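Local coordinates for antiterminator Q protein (Enterobacteria phage SfI, PDB 6JNY) that probably associates with RNA polymerase as a phage antitermination factor, letting transcription continue past terminators, at residues N17-Y28 with I83-G91. Numbering follows the deposited sequence.
Sequences NGWLELWGAWVY and ILLSYYAHG
Asn17 and Tyr88 make the one direct hydrogen bond between residues 17-28 and 83-91, helical segments that cross almost at a right angle (86°) with their axes 7.3 Å apart. The phenol donates from Tyr88 OH to Asn17 OD1 over 2.7 Å, arriving in the amide plane on a lone pair. The same oxygen accepts from a water that also hydrogen-bonds to Tyr87 OH, while Asn17 ND2 reaches back weakly to Glu21 OE2. One turn on, Leu20 lays its CB over the centre of the Tyr88 ring, 3.6 Å from the centroid, a CH-pi contact; Tyr87 covers the opposite face of that ring, and the CG of Glu21 meets its edge. Tyr88 is thus a knob in the hole formed by Asn17, Leu20, Glu21 and Gly24.

With CG anti to the backbone N (chi1 161°), the indole of Trp23 reaches toward helix 78-90, and its CH2 comes 3.7 Å from Leu85 CD2; NE1 is hydrogen-bonded to Ser67 of helix 60-74. At Gly24 the backbones themselves meet. Its CA lies 3.4 Å from Tyr88 O and its O equally near Ala89 CA, a reciprocal pair of CA-H...O contacts, with the CA atoms of Gly24 and Ala89 3.8 Å apart. Tyr28 ends the contact, its CG 3.3 Å from Ala89 O, a carbonyl that accepts a hydrogen bond from Arg55 NH2, and its hydroxyl beside His90 CD2.

The chemistry therefore changes along the helix: a polar, water-linked end at Asn17, a centre of close backbone packing where the absence of a side chain at Gly24 lets its CA come up to Tyr88 O, and an end where Tyr28 packs on the Ala89 carbonyl and beside His90. With its hydroxyl bonded and both faces covered, the Tyr88 ring should be held firmly in one orientation.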
# COMPACT_ATOMS: atom_id res chain seq x y z
N ASN A 17 7.65 6.55 4.04
CA ASN A 17 7.92 6.13 2.67
C ASN A 17 9.27 5.45 2.58
O ASN A 17 9.42 4.45 1.87
CB ASN A 17 7.86 7.33 1.74
CG ASN A 17 8.17 6.96 0.32
OD1 ASN A 17 7.34 6.38 -0.38
ND2 ASN A 17 9.39 7.27 -0.11
N GLY A 18 10.27 5.97 3.29
CA GLY A 18 11.58 5.34 3.27
C GLY A 18 11.53 3.92 3.81
O GLY A 18 12.08 3.00 3.20
N TRP A 19 10.86 3.73 4.95
CA TRP A 19 10.74 2.39 5.51
C TRP A 19 9.97 1.47 4.58
O TRP A 19 10.34 0.29 4.42
CB TRP A 19 10.05 2.45 6.88
CG TRP A 19 10.99 2.70 8.00
CD1 TRP A 19 10.98 3.76 8.87
CD2 TRP A 19 12.09 1.86 8.41
NE1 TRP A 19 12.01 3.64 9.77
CE2 TRP A 19 12.70 2.49 9.51
CE3 TRP A 19 12.61 0.65 7.94
CZ2 TRP A 19 13.81 1.94 10.17
CZ3 TRP A 19 13.71 0.11 8.60
CH2 TRP A 19 14.29 0.75 9.69
N LEU A 20 8.91 1.97 3.95
CA LEU A 20 8.12 1.12 3.07
C LEU A 20 8.87 0.76 1.79
O LEU A 20 8.66 -0.32 1.25
CB LEU A 20 6.75 1.74 2.78
CG LEU A 20 5.83 1.83 4.00
CD1 LEU A 20 4.54 2.51 3.61
CD2 LEU A 20 5.55 0.44 4.59
N GLU A 21 9.76 1.63 1.32
CA GLU A 21 10.63 1.26 0.20
C GLU A 21 11.59 0.13 0.59
O GLU A 21 11.80 -0.82 -0.19
CB GLU A 21 11.41 2.49 -0.29
CG GLU A 21 10.57 3.47 -1.13
CD GLU A 21 11.31 4.76 -1.47
OE1 GLU A 21 12.45 4.94 -1.02
OE2 GLU A 21 10.72 5.62 -2.17
N LEU A 22 12.19 0.22 1.78
CA LEU A 22 13.09 -0.84 2.23
C LEU A 22 12.33 -2.14 2.44
O LEU A 22 12.80 -3.22 2.05
CB LEU A 22 13.79 -0.43 3.53
CG LEU A 22 14.84 0.67 3.41
CD1 LEU A 22 15.24 1.15 4.79
CD2 LEU A 22 16.06 0.16 2.63
N TRP A 23 11.15 -2.05 3.05
CA TRP A 23 10.33 -3.23 3.30
C TRP A 23 9.84 -3.82 1.99
O TRP A 23 9.80 -5.05 1.82
CB TRP A 23 9.14 -2.83 4.19
CG TRP A 23 7.98 -3.79 4.17
CD1 TRP A 23 7.88 -4.97 4.88
CD2 TRP A 23 6.76 -3.64 3.45
NE1 TRP A 23 6.66 -5.56 4.61
CE2 TRP A 23 5.95 -4.77 3.75
CE3 TRP A 23 6.26 -2.67 2.58
CZ2 TRP A 23 4.68 -4.94 3.20
CZ3 TRP A 23 5.00 -2.85 2.02
CH2 TRP A 23 4.22 -3.97 2.34
N GLY A 24 9.45 -2.97 1.04
CA GLY A 24 8.93 -3.47 -0.21
C GLY A 24 9.98 -4.27 -0.97
O GLY A 24 9.68 -5.32 -1.53
N ALA A 25 11.23 -3.81 -0.94
CA ALA A 25 12.30 -4.55 -1.61
C ALA A 25 12.57 -5.86 -0.89
O ALA A 25 12.84 -6.90 -1.53
CB ALA A 25 13.55 -3.68 -1.65
N TRP A 26 12.48 -5.85 0.43
CA TRP A 26 12.66 -7.08 1.22
C TRP A 26 11.56 -8.09 0.90
O TRP A 26 11.83 -9.27 0.68
CB TRP A 26 12.69 -6.71 2.70
CG TRP A 26 12.92 -7.83 3.64
CD1 TRP A 26 14.12 -8.37 4.00
CD2 TRP A 26 11.92 -8.53 4.37
NE1 TRP A 26 13.92 -9.38 4.91
CE2 TRP A 26 12.58 -9.50 5.15
CE3 TRP A 26 10.52 -8.45 4.44
CZ2 TRP A 26 11.89 -10.38 6.00
CZ3 TRP A 26 9.84 -9.32 5.27
CH2 TRP A 26 10.52 -10.27 6.05
N VAL A 27 10.30 -7.63 0.86
CA VAL A 27 9.20 -8.51 0.49
C VAL A 27 9.40 -9.07 -0.91
O VAL A 27 9.23 -10.28 -1.16
CB VAL A 27 7.86 -7.76 0.60
CG1 VAL A 27 6.74 -8.54 -0.06
CG2 VAL A 27 7.53 -7.48 2.06
N TYR A 28 9.75 -8.20 -1.86
CA TYR A 28 9.86 -8.61 -3.26
C TYR A 28 10.95 -9.66 -3.45
O TYR A 28 10.89 -10.45 -4.40
CB TYR A 28 10.14 -7.40 -4.14
CG TYR A 28 9.87 -7.60 -5.62
CD1 TYR A 28 8.59 -7.84 -6.09
CD2 TYR A 28 10.90 -7.49 -6.55
CE1 TYR A 28 8.33 -8.00 -7.43
CE2 TYR A 28 10.65 -7.65 -7.91
CZ TYR A 28 9.37 -7.90 -8.34
OH TYR A 28 9.12 -8.06 -9.68
N ILE A 83 -2.68 -2.36 -3.93
CA ILE A 83 -2.07 -1.17 -4.51
C ILE A 83 -0.80 -0.81 -3.77
O ILE A 83 0.21 -0.43 -4.39
CB ILE A 83 -3.10 -0.02 -4.54
CG1 ILE A 83 -4.12 -0.25 -5.65
CG2 ILE A 83 -2.41 1.33 -4.69
CD1 ILE A 83 -5.35 0.60 -5.53
N LEU A 84 -0.81 -0.90 -2.44
CA LEU A 84 0.39 -0.68 -1.66
C LEU A 84 1.51 -1.62 -2.07
O LEU A 84 2.67 -1.20 -2.20
CB LEU A 84 0.08 -0.86 -0.17
CG LEU A 84 1.18 -0.49 0.83
CD1 LEU A 84 1.29 1.01 0.95
CD2 LEU A 84 0.89 -1.11 2.21
N LEU A 85 1.18 -2.91 -2.28
CA LEU A 85 2.20 -3.88 -2.67
C LEU A 85 2.71 -3.63 -4.09
O LEU A 85 3.92 -3.72 -4.33
CB LEU A 85 1.66 -5.31 -2.52
CG LEU A 85 1.48 -5.77 -1.06
CD1 LEU A 85 0.64 -7.05 -0.99
CD2 LEU A 85 2.82 -5.97 -0.38
N SER A 86 1.82 -3.27 -5.02
CA SER A 86 2.27 -2.90 -6.37
C SER A 86 3.28 -1.77 -6.32
O SER A 86 4.35 -1.84 -6.93
CB SER A 86 1.07 -2.51 -7.22
OG SER A 86 0.24 -3.63 -7.49
N TYR A 87 2.99 -0.73 -5.53
CA TYR A 87 3.87 0.44 -5.50
C TYR A 87 5.18 0.13 -4.78
O TYR A 87 6.27 0.46 -5.28
CB TYR A 87 3.14 1.60 -4.83
CG TYR A 87 3.88 2.92 -4.86
CD1 TYR A 87 4.37 3.48 -3.68
CD2 TYR A 87 4.02 3.63 -6.04
CE1 TYR A 87 5.01 4.70 -3.69
CE2 TYR A 87 4.67 4.85 -6.05
CZ TYR A 87 5.16 5.38 -4.89
OH TYR A 87 5.81 6.59 -4.89
N TYR A 88 5.11 -0.45 -3.58
CA TYR A 88 6.32 -0.61 -2.79
C TYR A 88 7.06 -1.91 -3.06
O TYR A 88 8.29 -1.90 -3.11
CB TYR A 88 6.02 -0.46 -1.28
CG TYR A 88 5.79 0.97 -0.89
CD1 TYR A 88 6.83 1.90 -0.94
CD2 TYR A 88 4.53 1.41 -0.53
CE1 TYR A 88 6.62 3.22 -0.59
CE2 TYR A 88 4.31 2.73 -0.18
CZ TYR A 88 5.36 3.63 -0.22
OH TYR A 88 5.15 4.94 0.13
N ALA A 89 6.35 -3.03 -3.20
CA ALA A 89 7.04 -4.31 -3.42
C ALA A 89 7.47 -4.45 -4.88
O ALA A 89 8.66 -4.58 -5.17
CB ALA A 89 6.16 -5.47 -2.96
N HIS A 90 6.51 -4.38 -5.81
CA HIS A 90 6.88 -4.52 -7.21
C HIS A 90 7.56 -3.28 -7.77
O HIS A 90 8.29 -3.39 -8.76
CB HIS A 90 5.68 -4.86 -8.09
CG HIS A 90 6.05 -5.12 -9.51
ND1 HIS A 90 5.84 -4.20 -10.52
CD2 HIS A 90 6.67 -6.18 -10.09
CE1 HIS A 90 6.28 -4.70 -11.66
NE2 HIS A 90 6.79 -5.89 -11.43
N GLY A 91 7.34 -2.11 -7.17
CA GLY A 91 8.01 -0.92 -7.67
C GLY A 91 7.34 -0.29 -8.87
O GLY A 91 8.01 0.40 -9.65
O HOH W 1 6.90 7.70 -2.84